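Local coordinates for extracellular solute-binding protein, family 5 (Chelativorans sp., PDB 6WM6) that binds EDTA and other aminopolycarboxylates in the periplasm and probably delivers them to an ABC transporter for uptake, at residues T97-A103 against Y115-A121; G230-V236 against D250-I256; K325-A330 against K379-L384. One frame throughout, in Å; residues are numbered along the deposited sequence. Where two conformers were deposited one is given.

Contact 1: residues T97-A103 against Y115-A121. With EDO (1,2-ethanediol), chain F; EDO (1,2-ethanediol), chain K.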
loop_
_atom_site.group_PDB
_atom_site.type_symbol
_atom_site.label_atom_id
_atom_site.label_comp_id
_atom_site.label_asym_id
_atom_site.label_seq_id
_atom_site.Cartn_x
_atom_site.Cartn_y
_atom_site.Cartn_z
ATOM N N THR A 97 14.218 -0.372 -17.631
ATOM C CA THR A 97 15.194 -0.327 -18.713
ATOM C C THR A 97 14.895 0.744 -19.744
ATOM O O THR A 97 15.706 0.949 -20.652
ATOM C CB THR A 97 15.294 -1.700 -19.392
ATOM O OG1 THR A 97 14.012 -2.181 -19.744
ATOM C CG2 THR A 97 15.954 -2.705 -18.466
ATOM N N ASP A 98 13.742 1.398 -19.659
ATOM C CA ASP A 98 13.523 2.596 -20.475
ATOM C C ASP A 98 14.337 3.766 -19.940
ATOM O O ASP A 98 14.901 4.547 -20.715
ATOM C CB ASP A 98 12.037 2.943 -20.513
ATOM C CG ASP A 98 11.204 1.905 -21.282
ATOM O OD1 ASP A 98 11.750 1.293 -22.217
ATOM O OD2 ASP A 98 10.006 1.778 -20.948
ATOM N N LEU A 99 14.434 3.882 -18.621
ATOM C CA LEU A 99 15.183 4.938 -17.966
ATOM C C LEU A 99 16.652 4.599 -17.788
ATOM O O LEU A 99 17.519 5.465 -17.993
ATOM C CB LEU A 99 14.580 5.249 -16.602
ATOM C CG LEU A 99 15.316 6.257 -15.757
ATOM C CD1 LEU A 99 15.266 7.650 -16.388
ATOM C CD2 LEU A 99 14.685 6.299 -14.369
ATOM N N LEU A 100 16.958 3.367 -17.412
ATOM C CA LEU A 100 18.285 2.991 -16.962
ATOM C C LEU A 100 18.927 1.951 -17.858
ATOM O O LEU A 100 18.293 0.959 -18.257
ATOM C CB LEU A 100 18.239 2.405 -15.536
ATOM C CG LEU A 100 17.745 3.337 -14.443
ATOM C CD1 LEU A 100 17.632 2.582 -13.130
ATOM C CD2 LEU A 100 18.709 4.512 -14.301
ATOM N N GLU A 101 20.213 2.153 -18.149
ATOM C CA GLU A 101 21.029 1.068 -18.684
ATOM C C GLU A 101 21.336 0.040 -17.602
ATOM O O GLU A 101 21.284 -1.174 -17.849
ATOM C CB GLU A 101 22.333 1.632 -19.255
ATOM C CG GLU A 101 23.267 0.578 -19.823
ATOM C CD GLU A 101 24.654 1.124 -20.116
ATOM O OE1 GLU A 101 24.806 2.363 -20.185
ATOM O OE2 GLU A 101 25.595 0.312 -20.250
ATOM N N SER A 102 21.646 0.501 -16.391
ATOM C CA SER A 102 22.024 -0.385 -15.308
ATOM C C SER A 102 21.882 0.319 -13.970
ATOM O O SER A 102 21.874 1.553 -13.872
ATOM C CB SER A 102 23.458 -0.876 -15.492
ATOM O OG SER A 102 24.378 0.206 -15.546
ATOM N N ALA A 103 21.778 -0.500 -12.932
ATOM C CA ALA A 103 21.813 -0.065 -11.543
ATOM C C ALA A 103 22.516 -1.195 -10.809
ATOM O O ALA A 103 22.098 -2.360 -10.923
ATOM C CB ALA A 103 20.417 0.149 -10.998
ATOM N N TYR A 115 24.068 4.175 -10.809
ATOM C CA TYR A 115 23.003 4.182 -11.801
ATOM C C TYR A 115 23.582 4.726 -13.100
ATOM O O TYR A 115 24.230 5.779 -13.104
ATOM C CB TYR A 115 21.830 5.073 -11.378
ATOM C CG TYR A 115 21.172 4.726 -10.062
ATOM C CD1 TYR A 115 21.645 5.260 -8.875
ATOM C CD2 TYR A 115 20.073 3.866 -9.995
ATOM C CE1 TYR A 115 21.048 4.959 -7.664
ATOM C CE2 TYR A 115 19.482 3.547 -8.792
ATOM C CZ TYR A 115 19.969 4.091 -7.629
ATOM O OH TYR A 115 19.404 3.782 -6.404
ATOM N N ARG A 116 23.352 4.038 -14.203
ATOM C CA ARG A 116 23.699 4.537 -15.531
ATOM C C ARG A 116 22.384 4.784 -16.259
ATOM O O ARG A 116 21.642 3.835 -16.558
ATOM C CB ARG A 116 24.620 3.569 -16.265
ATOM C CG ARG A 116 25.996 3.508 -15.591
ATOM C CD ARG A 116 26.979 2.521 -16.219
ATOM N NE ARG A 116 28.178 2.398 -15.383
ATOM C CZ ARG A 116 29.234 3.205 -15.446
ATOM N NH1 ARG A 116 29.271 4.199 -16.323
ATOM N NH2 ARG A 116 30.264 3.013 -14.635
ATOM N N ILE A 117 22.068 6.063 -16.475
ATOM C CA ILE A 117 20.837 6.493 -17.120
ATOM C C ILE A 117 21.012 6.383 -18.622
ATOM O O ILE A 117 22.061 6.759 -19.171
ATOM C CB ILE A 117 20.539 7.946 -16.709
ATOM C CG1 ILE A 117 20.439 8.068 -15.192
ATOM C CG2 ILE A 117 19.268 8.442 -17.403
ATOM C CD1 ILE A 117 20.428 9.531 -14.735
ATOM N N ARG A 118 19.976 5.891 -19.321
ATOM C CA ARG A 118 20.055 5.842 -20.780
ATOM C C ARG A 118 20.256 7.233 -21.361
ATOM O O ARG A 118 19.628 8.203 -20.931
ATOM C CB ARG A 118 18.783 5.233 -21.370
ATOM C CG ARG A 118 18.705 3.727 -21.178
ATOM C CD ARG A 118 17.540 3.122 -21.945
ATOM N NE ARG A 118 17.607 3.372 -23.384
ATOM C CZ ARG A 118 16.661 3.997 -24.095
ATOM N NH1 ARG A 118 15.540 4.443 -23.523
ATOM N NH2 ARG A 118 16.832 4.164 -25.401
ATOM N N GLU A 119 21.102 7.313 -22.387
ATOM C CA GLU A 119 21.346 8.594 -23.036
ATOM C C GLU A 119 20.051 9.205 -23.550
ATOM O O GLU A 119 19.842 10.417 -23.416
ATOM C CB GLU A 119 22.379 8.416 -24.152
ATOM C CG GLU A 119 23.784 8.183 -23.608
ATOM C CD GLU A 119 24.833 8.081 -24.693
ATOM O OE1 GLU A 119 25.967 7.653 -24.382
ATOM O OE2 GLU A 119 24.528 8.428 -25.853
ATOM N N ASP A 120 19.152 8.383 -24.093
ATOM C CA ASP A 120 17.918 8.879 -24.697
ATOM C C ASP A 120 16.809 9.188 -23.699
ATOM O O ASP A 120 15.754 9.689 -24.109
ATOM C CB ASP A 120 17.404 7.892 -25.733
ATOM C CG ASP A 120 18.305 7.775 -26.943
ATOM O OD1 ASP A 120 19.138 8.682 -27.155
ATOM O OD2 ASP A 120 18.175 6.777 -27.687
ATOM N N ALA A 121 17.002 8.956 -22.408
ATOM C CA ALA A 121 15.983 9.325 -21.430
ATOM C C ALA A 121 15.945 10.851 -21.278
ATOM O O ALA A 121 16.940 11.484 -20.891
ATOM C CB ALA A 121 16.255 8.667 -20.088
HETATM C C1 EDO F . 9.696 -1.411 -19.309
HETATM O O1 EDO F . 9.232 -2.706 -18.903
HETATM C C2 EDO F . 10.748 -0.888 -18.341
HETATM O O2 EDO F . 11.367 -1.975 -17.660
HETATM C C1 EDO K . 14.491 -5.659 -20.377
HETATM O O1 EDO K . 13.353 -4.920 -19.869
HETATM C C2 EDO K . 14.827 -5.178 -21.788
HETATM O O2 EDO K . 13.752 -5.473 -22.684
#
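R118 reaches along the backbone of 97-101 with nearly its whole side chain. Its CB lies 3.6 Å from L99 O. CG faces the next peptide, 3.7 Å from E101 N. CD meets two carbonyl oxygens, those of T97 and D98, and is 3.1 Å from T97 O. The R118 chain then bends at CG-CD (chi3 59°), which carries the guanidinium to D98. There R118 NH1 bonds D98 O at 2.9 Å, with a nearly straight N-H...O angle of 164°. The oxygen uses a lone pair in its carbonyl plane and lies in the guanidinium plane too. NH1 also bonds Y242 O, and NH2 forms a long salt bridge with D120 OD2. A leucine here would probably leave D98 O and Y242 O without their shared donor and let the segment around D98 shift.

The main chain completes the join. R118 N bonds L99 O at 2.8 Å. R116 O accepts E101 N at 2.7 Å and, weakly, S102 N, which makes a classic beta bulge. R116 N returns a bond to S102 O. S102 OG lies against R116 CB and CD. Apolar groups meet as well: L99 CD1 touches A121 CB at 4.0 Å, and L100 CD1 comes to the edge of the Y115 ring. The open end of this hairpin is thus held by N-H to carbonyl bonds, with R118 giving one from its backbone and one from its guanidinium.

Contact 2: residues G230-V236 against D250-I256; sequences GQLVTLV and DKLKFRI
L232-V236 and K251-I256 run antiparallel, their axes 4.6 Å apart and 161° between directions. V233 with F254 and L235 with L252 are hydrogen-bonded pairs. L232 with R255 and T234 with K253 are non-hydrogen-bonded pairs. The ladder includes V233 N to F254 O at 2.9 Å and L235 N to L252 O at 2.8 Å. It ends at Q231 O, which accepts I256 N on one face of its plane and R255 NH1, 3.0 Å away, on the other.

R255 gets there by a bend, in one of its two modelled conformers. CG stands anti to the backbone N, and chi2 of 79° turns the chain back along Q231. In this conformer R255 NH1 also bonds Q231 OE1 at 2.9 Å, from above the amide plane, so one nitrogen grips both oxygens of the glutamine. R255 NH2 pairs with E271. On this side L232 CD1 also touches R255 CD, and T234 lies beside the extended K253. The lysine ends find carboxylates on other strands, K251 at E225 and K253 at E49.

The other face is apolar. L235 CD1 comes to the edge of the F254 ring, 3.7 Å from CD2, and V233 meets F254 CB to CB. Helix 71-77 packs over V233 and F254. The two strands are the inner pair of a mixed four-stranded sheet, with 222-228 beside one and 49-54, running parallel, beside the other.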
loop_
_atom_site.group_PDB
_atom_site.type_symbol
_atom_site.label_atom_id
_atom_site.label_comp_id
_atom_site.label_asym_id
_atom_site.label_seq_id
_atom_site.Cartn_x
_atom_site.Cartn_y
_atom_site.Cartn_z
ATOM N N GLY A 230 -12.411 17.666 -9.713
ATOM C CA GLY A 230 -13.506 16.847 -9.272
ATOM C C GLY A 230 -14.156 16.012 -10.351
ATOM O O GLY A 230 -15.128 15.307 -10.057
ATOM N N GLN A 231 -13.648 16.066 -11.587
ATOM C CA GLN A 231 -14.316 15.409 -12.695
ATOM C C GLN A 231 -13.405 14.510 -13.517
ATOM O O GLN A 231 -13.718 13.330 -13.691
ATOM C CB GLN A 231 -14.953 16.440 -13.636
ATOM C CG GLN A 231 -15.986 17.332 -12.978
ATOM C CD GLN A 231 -17.204 16.564 -12.500
ATOM O OE1 GLN A 231 -17.689 15.657 -13.179
ATOM N NE2 GLN A 231 -17.699 16.920 -11.322
ATOM N N LEU A 232 -12.309 15.041 -14.061
ATOM C CA LEU A 232 -11.617 14.314 -15.129
ATOM C C LEU A 232 -10.190 14.798 -15.321
ATOM O O LEU A 232 -9.955 16.000 -15.505
ATOM C CB LEU A 232 -12.394 14.518 -16.440
ATOM C CG LEU A 232 -11.937 13.725 -17.658
ATOM C CD1 LEU A 232 -12.242 12.246 -17.463
ATOM C CD2 LEU A 232 -12.599 14.245 -18.923
ATOM N N VAL A 233 -9.252 13.855 -15.334
ATOM C CA VAL A 233 -7.875 14.086 -15.783
ATOM C C VAL A 233 -7.769 13.517 -17.186
ATOM O O VAL A 233 -8.088 12.338 -17.398
ATOM C CB VAL A 233 -6.865 13.385 -14.863
ATOM C CG1 VAL A 233 -5.445 13.852 -15.207
ATOM C CG2 VAL A 233 -7.173 13.617 -13.395
ATOM N N THR A 234 -7.326 14.322 -18.140
ATOM C CA THR A 234 -7.123 13.877 -19.514
ATOM C C THR A 234 -5.641 13.898 -19.833
ATOM O O THR A 234 -5.008 14.959 -19.771
ATOM C CB THR A 234 -7.901 14.752 -20.493
ATOM O OG1 THR A 234 -9.294 14.645 -20.185
ATOM C CG2 THR A 234 -7.677 14.268 -21.906
ATOM N N LEU A 235 -5.097 12.738 -20.200
ATOM C CA LEU A 235 -3.712 12.609 -20.636
ATOM C C LEU A 235 -3.638 12.261 -22.116
ATOM O O LEU A 235 -4.543 11.619 -22.672
ATOM C CB LEU A 235 -2.972 11.528 -19.852
ATOM C CG LEU A 235 -2.846 11.742 -18.350
ATOM C CD1 LEU A 235 -4.073 11.385 -17.604
ATOM C CD2 LEU A 235 -1.669 10.918 -17.813
ATOM N N VAL A 236 -2.557 12.688 -22.755
ATOM C CA VAL A 236 -2.274 12.409 -24.160
ATOM C C VAL A 236 -0.850 11.888 -24.242
ATOM O O VAL A 236 -0.068 12.049 -23.295
ATOM C CB VAL A 236 -2.442 13.685 -25.036
ATOM C CG1 VAL A 236 -3.908 14.124 -25.030
ATOM C CG2 VAL A 236 -1.515 14.803 -24.536
ATOM N N ASP A 250 -4.664 7.465 -27.986
ATOM C CA ASP A 250 -4.717 8.901 -28.237
ATOM C C ASP A 250 -5.007 9.673 -26.961
ATOM O O ASP A 250 -4.499 10.780 -26.789
ATOM C CB ASP A 250 -5.800 9.215 -29.272
ATOM C CG ASP A 250 -5.464 8.679 -30.647
ATOM O OD1 ASP A 250 -4.308 8.829 -31.074
ATOM O OD2 ASP A 250 -6.367 8.097 -31.282
ATOM N N LYS A 251 -5.824 9.116 -26.067
ATOM C CA LYS A 251 -6.068 9.717 -24.771
ATOM C C LYS A 251 -6.231 8.630 -23.723
ATOM O O LYS A 251 -6.819 7.570 -23.978
ATOM C CB LYS A 251 -7.310 10.624 -24.754
ATOM C CG LYS A 251 -7.246 11.747 -25.776
ATOM C CD LYS A 251 -8.145 12.913 -25.395
ATOM C CE LYS A 251 -8.136 13.975 -26.491
ATOM N NZ LYS A 251 -8.863 15.211 -26.083
ATOM N N LEU A 252 -5.692 8.907 -22.535
ATOM C CA LEU A 252 -5.882 8.109 -21.330
ATOM C C LEU A 252 -6.509 9.044 -20.305
ATOM O O LEU A 252 -5.952 10.118 -20.014
ATOM C CB LEU A 252 -4.537 7.593 -20.820
ATOM C CG LEU A 252 -4.576 6.907 -19.457
ATOM C CD1 LEU A 252 -5.486 5.689 -19.477
ATOM C CD2 LEU A 252 -3.146 6.519 -19.056
ATOM N N LYS A 253 -7.682 8.685 -19.808
ATOM C CA LYS A 253 -8.455 9.551 -18.939
ATOM C C LYS A 253 -8.688 8.871 -17.601
ATOM O O LYS A 253 -8.895 7.651 -17.536
ATOM C CB LYS A 253 -9.815 9.883 -19.582
ATOM C CG LYS A 253 -9.685 10.800 -20.789
ATOM C CD LYS A 253 -10.981 10.932 -21.562
ATOM C CE LYS A 253 -10.815 11.979 -22.645
ATOM N NZ LYS A 253 -12.032 12.066 -23.496
ATOM N N PHE A 254 -8.658 9.666 -16.526
ATOM C CA PHE A 254 -9.038 9.214 -15.190
ATOM C C PHE A 254 -10.261 10.008 -14.778
ATOM O O PHE A 254 -10.188 11.238 -14.641
ATOM C CB PHE A 254 -7.871 9.383 -14.227
ATOM C CG PHE A 254 -6.699 8.516 -14.559
ATOM C CD1 PHE A 254 -6.697 7.174 -14.206
ATOM C CD2 PHE A 254 -5.616 9.036 -15.230
ATOM C CE1 PHE A 254 -5.625 6.366 -14.509
ATOM C CE2 PHE A 254 -4.513 8.223 -15.530
ATOM C CZ PHE A 254 -4.524 6.902 -15.179
ATOM N N ARG A 255 -11.385 9.317 -14.640
ATOM C CA ARG A 255 -12.655 9.935 -14.291
ATOM C C ARG A 255 -12.881 9.793 -12.793
ATOM O O ARG A 255 -12.833 8.686 -12.257
ATOM C CB ARG A 255 -13.778 9.238 -15.053
ATOM C CG ARG A 255 -15.182 9.734 -14.709
ATOM C CD ARG A 255 -15.529 11.030 -15.404
ATOM N NE ARG A 255 -16.960 11.311 -15.258
ATOM C CZ ARG A 255 -17.477 12.209 -14.425
ATOM N NH1 ARG A 255 -16.695 12.949 -13.657
ATOM N NH2 ARG A 255 -18.793 12.367 -14.372
ATOM N N ILE A 256 -13.132 10.916 -12.131
ATOM C CA ILE A 256 -13.305 10.932 -10.684
ATOM C C ILE A 256 -14.741 10.544 -10.344
ATOM O O ILE A 256 -15.680 11.245 -10.736
ATOM C CB ILE A 256 -12.925 12.313 -10.122
ATOM C CG1 ILE A 256 -11.421 12.541 -10.359
ATOM C CG2 ILE A 256 -13.272 12.415 -8.646
ATOM C CD1 ILE A 256 -11.031 13.985 -10.526
#

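Contact 3: residues K325-A330 against K379-L384; sequences KAVLTA and KAKGIL
A326 overlaps the side of L384: its CB sits 3.5 Å from L384 CG and also touches CD2. The I383 CG2 methyl lies against the same alanine. One turn earlier in the second helix, A380 faces A326, and these two have the nearest CA atoms of the contact, 4.3 Å apart. A380 CB rests on the backbone of the first helix, 3.3 Å from A326 O, and also meets A330 CB. Small residues on both sides let the helices come close. Their axes pass at 8.2 Å and run antiparallel, 175° between directions.

T329 gives the contact its polar edge. Its OG1 stands beside the backbone N (chi1 -62°), where it can reach back one turn and donate to K325 O at 2.8 Å. That carbonyl also takes the helical bond from T329 N, on the opposite face of its plane. A water donates to T329 OG1 at 2.7 Å and accepts from K379 NZ at 2.9 Å. A relay of three bonds therefore runs from the lysine through the water and the hydroxyl to K325 O. K379 bends only at its last torsion (chi4 -64°), which turns NZ toward the water. Its CB, CG and CD all pass the T329 CG2 methyl, the two side chains crossing at about a right angle. I383 CD1 comes to the other branch, 3.7 Å from T329 OG1.

Beyond the pair, V327 and L328 lie on M309 of strand 305-311, and L328 also touches L311. A380 meets L432, in a loop. Backbone bonds tie L328 to G373 and T329 to D376, whose side chain bonds K379 N. Helix 321-330 is therefore packed between strand 305-311 and helix 377-386.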
loop_
_atom_site.group_PDB
_atom_site.type_symbol
_atom_site.label_atom_id
_atom_site.label_comp_id
_atom_site.label_asym_id
_atom_site.label_seq_id
_atom_site.Cartn_x
_atom_site.Cartn_y
_atom_site.Cartn_z
ATOM N N LYS A 325 -4.922 -10.642 25.295
ATOM C CA LYS A 325 -4.746 -12.037 24.916
ATOM C C LYS A 325 -6.045 -12.817 25.014
ATOM O O LYS A 325 -6.317 -13.685 24.173
ATOM C CB LYS A 325 -3.640 -12.681 25.747
ATOM C CG LYS A 325 -2.278 -12.109 25.411
ATOM C CD LYS A 325 -1.130 -12.761 26.148
ATOM C CE LYS A 325 0.166 -12.165 25.626
ATOM N NZ LYS A 325 1.391 -12.763 26.209
ATOM N N ALA A 326 -6.876 -12.516 26.009
ATOM C CA ALA A 326 -8.143 -13.220 26.129
ATOM C C ALA A 326 -9.055 -12.907 24.955
ATOM O O ALA A 326 -9.658 -13.815 24.359
ATOM C CB ALA A 326 -8.829 -12.851 27.444
ATOM N N VAL A 327 -9.149 -11.633 24.581
ATOM C CA VAL A 327 -9.963 -11.252 23.425
ATOM C C VAL A 327 -9.472 -11.950 22.168
ATOM O O VAL A 327 -10.267 -12.514 21.396
ATOM C CB VAL A 327 -9.995 -9.719 23.279
ATOM C CG1 VAL A 327 -10.450 -9.290 21.877
ATOM C CG2 VAL A 327 -10.877 -9.121 24.374
ATOM N N LEU A 328 -8.160 -11.928 21.940
ATOM C CA LEU A 328 -7.643 -12.527 20.709
ATOM C C LEU A 328 -7.847 -14.037 20.689
ATOM O O LEU A 328 -8.089 -14.613 19.622
ATOM C CB LEU A 328 -6.172 -12.192 20.511
ATOM C CG LEU A 328 -5.832 -10.703 20.347
ATOM C CD1 LEU A 328 -4.383 -10.555 19.934
ATOM C CD2 LEU A 328 -6.782 -10.049 19.382
ATOM N N THR A 329 -7.794 -14.687 21.851
ATOM C CA THR A 329 -7.999 -16.130 21.924
ATOM C C THR A 329 -9.455 -16.496 21.660
ATOM O O THR A 329 -9.735 -17.517 21.015
ATOM C CB THR A 329 -7.536 -16.609 23.294
ATOM O OG1 THR A 329 -6.138 -16.348 23.447
ATOM C CG2 THR A 329 -7.764 -18.115 23.491
ATOM N N ALA A 330 -10.392 -15.675 22.129
ATOM C CA ALA A 330 -11.808 -15.927 21.917
ATOM C C ALA A 330 -12.240 -15.693 20.476
ATOM O O ALA A 330 -13.205 -16.315 20.001
ATOM C CB ALA A 330 -12.620 -15.026 22.844
ATOM N N LYS A 379 -10.288 -21.264 27.114
ATOM C CA LYS A 379 -8.927 -20.783 27.336
ATOM C C LYS A 379 -8.922 -19.282 27.614
ATOM O O LYS A 379 -8.200 -18.814 28.510
ATOM C CB LYS A 379 -8.043 -21.127 26.135
ATOM C CG LYS A 379 -6.598 -20.710 26.300
ATOM C CD LYS A 379 -5.744 -21.153 25.119
ATOM C CE LYS A 379 -4.273 -21.269 25.496
ATOM N NZ LYS A 379 -3.664 -19.966 25.884
ATOM N N ALA A 380 -9.715 -18.515 26.850
ATOM C CA ALA A 380 -9.799 -17.080 27.080
ATOM C C ALA A 380 -10.285 -16.773 28.493
ATOM O O ALA A 380 -9.749 -15.875 29.168
ATOM C CB ALA A 380 -10.737 -16.461 26.050
ATOM N N LYS A 381 -11.309 -17.499 28.966
ATOM C CA LYS A 381 -11.790 -17.290 30.329
ATOM C C LYS A 381 -10.700 -17.616 31.337
ATOM O O LYS A 381 -10.581 -16.937 32.361
ATOM C CB LYS A 381 -13.026 -18.148 30.586
ATOM C CG LYS A 381 -14.294 -17.628 29.963
ATOM C CD LYS A 381 -15.447 -18.595 30.239
ATOM C CE LYS A 381 -16.781 -18.069 29.742
ATOM N NZ LYS A 381 -17.857 -19.082 29.952
ATOM N N GLY A 382 -9.896 -18.645 31.063
ATOM C CA GLY A 382 -8.793 -18.970 31.952
ATOM C C GLY A 382 -7.766 -17.861 32.030
ATOM O O GLY A 382 -7.276 -17.527 33.109
ATOM N N ILE A 383 -7.423 -17.270 30.883
ATOM C CA ILE A 383 -6.499 -16.140 30.869
ATOM C C ILE A 383 -7.030 -15.024 31.755
ATOM O O ILE A 383 -6.288 -14.413 32.536
ATOM C CB ILE A 383 -6.277 -15.660 29.416
ATOM C CG1 ILE A 383 -5.522 -16.741 28.625
ATOM C CG2 ILE A 383 -5.513 -14.358 29.396
ATOM C CD1 ILE A 383 -5.537 -16.518 27.115
ATOM N N LEU A 384 -8.321 -14.727 31.634
ATOM C CA LEU A 384 -8.905 -13.667 32.447
ATOM C C LEU A 384 -8.888 -14.023 33.930
ATOM O O LEU A 384 -8.526 -13.191 34.760
ATOM C CB LEU A 384 -10.342 -13.415 31.988
ATOM C CG LEU A 384 -10.418 -12.770 30.598
ATOM C CD1 LEU A 384 -11.855 -12.725 30.124
ATOM C CD2 LEU A 384 -9.803 -11.379 30.605
HETATM O O HOH W 1 -3.925 -17.880 23.949
#

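From the N terminus, contact 1 comes first and closes the hairpin of strands 100-108 and 111-117. Contact 2 follows, joining strands 232-237 and 251-256 across a 13-residue connection. Contact 3 closes a longer excursion of 48 residues between helices 321-330 and 377-386. The three are in series; none nests in or crosses another. Contacts 1 and 2 have centres about 29 Å apart and belong to separate sheets. The connection closed by contact 2 links them, since W241, Y242 and E244 reach residues of contact 1. Contact 3 lies across the chain's centre, its own centre more than 50 Å from either of the others.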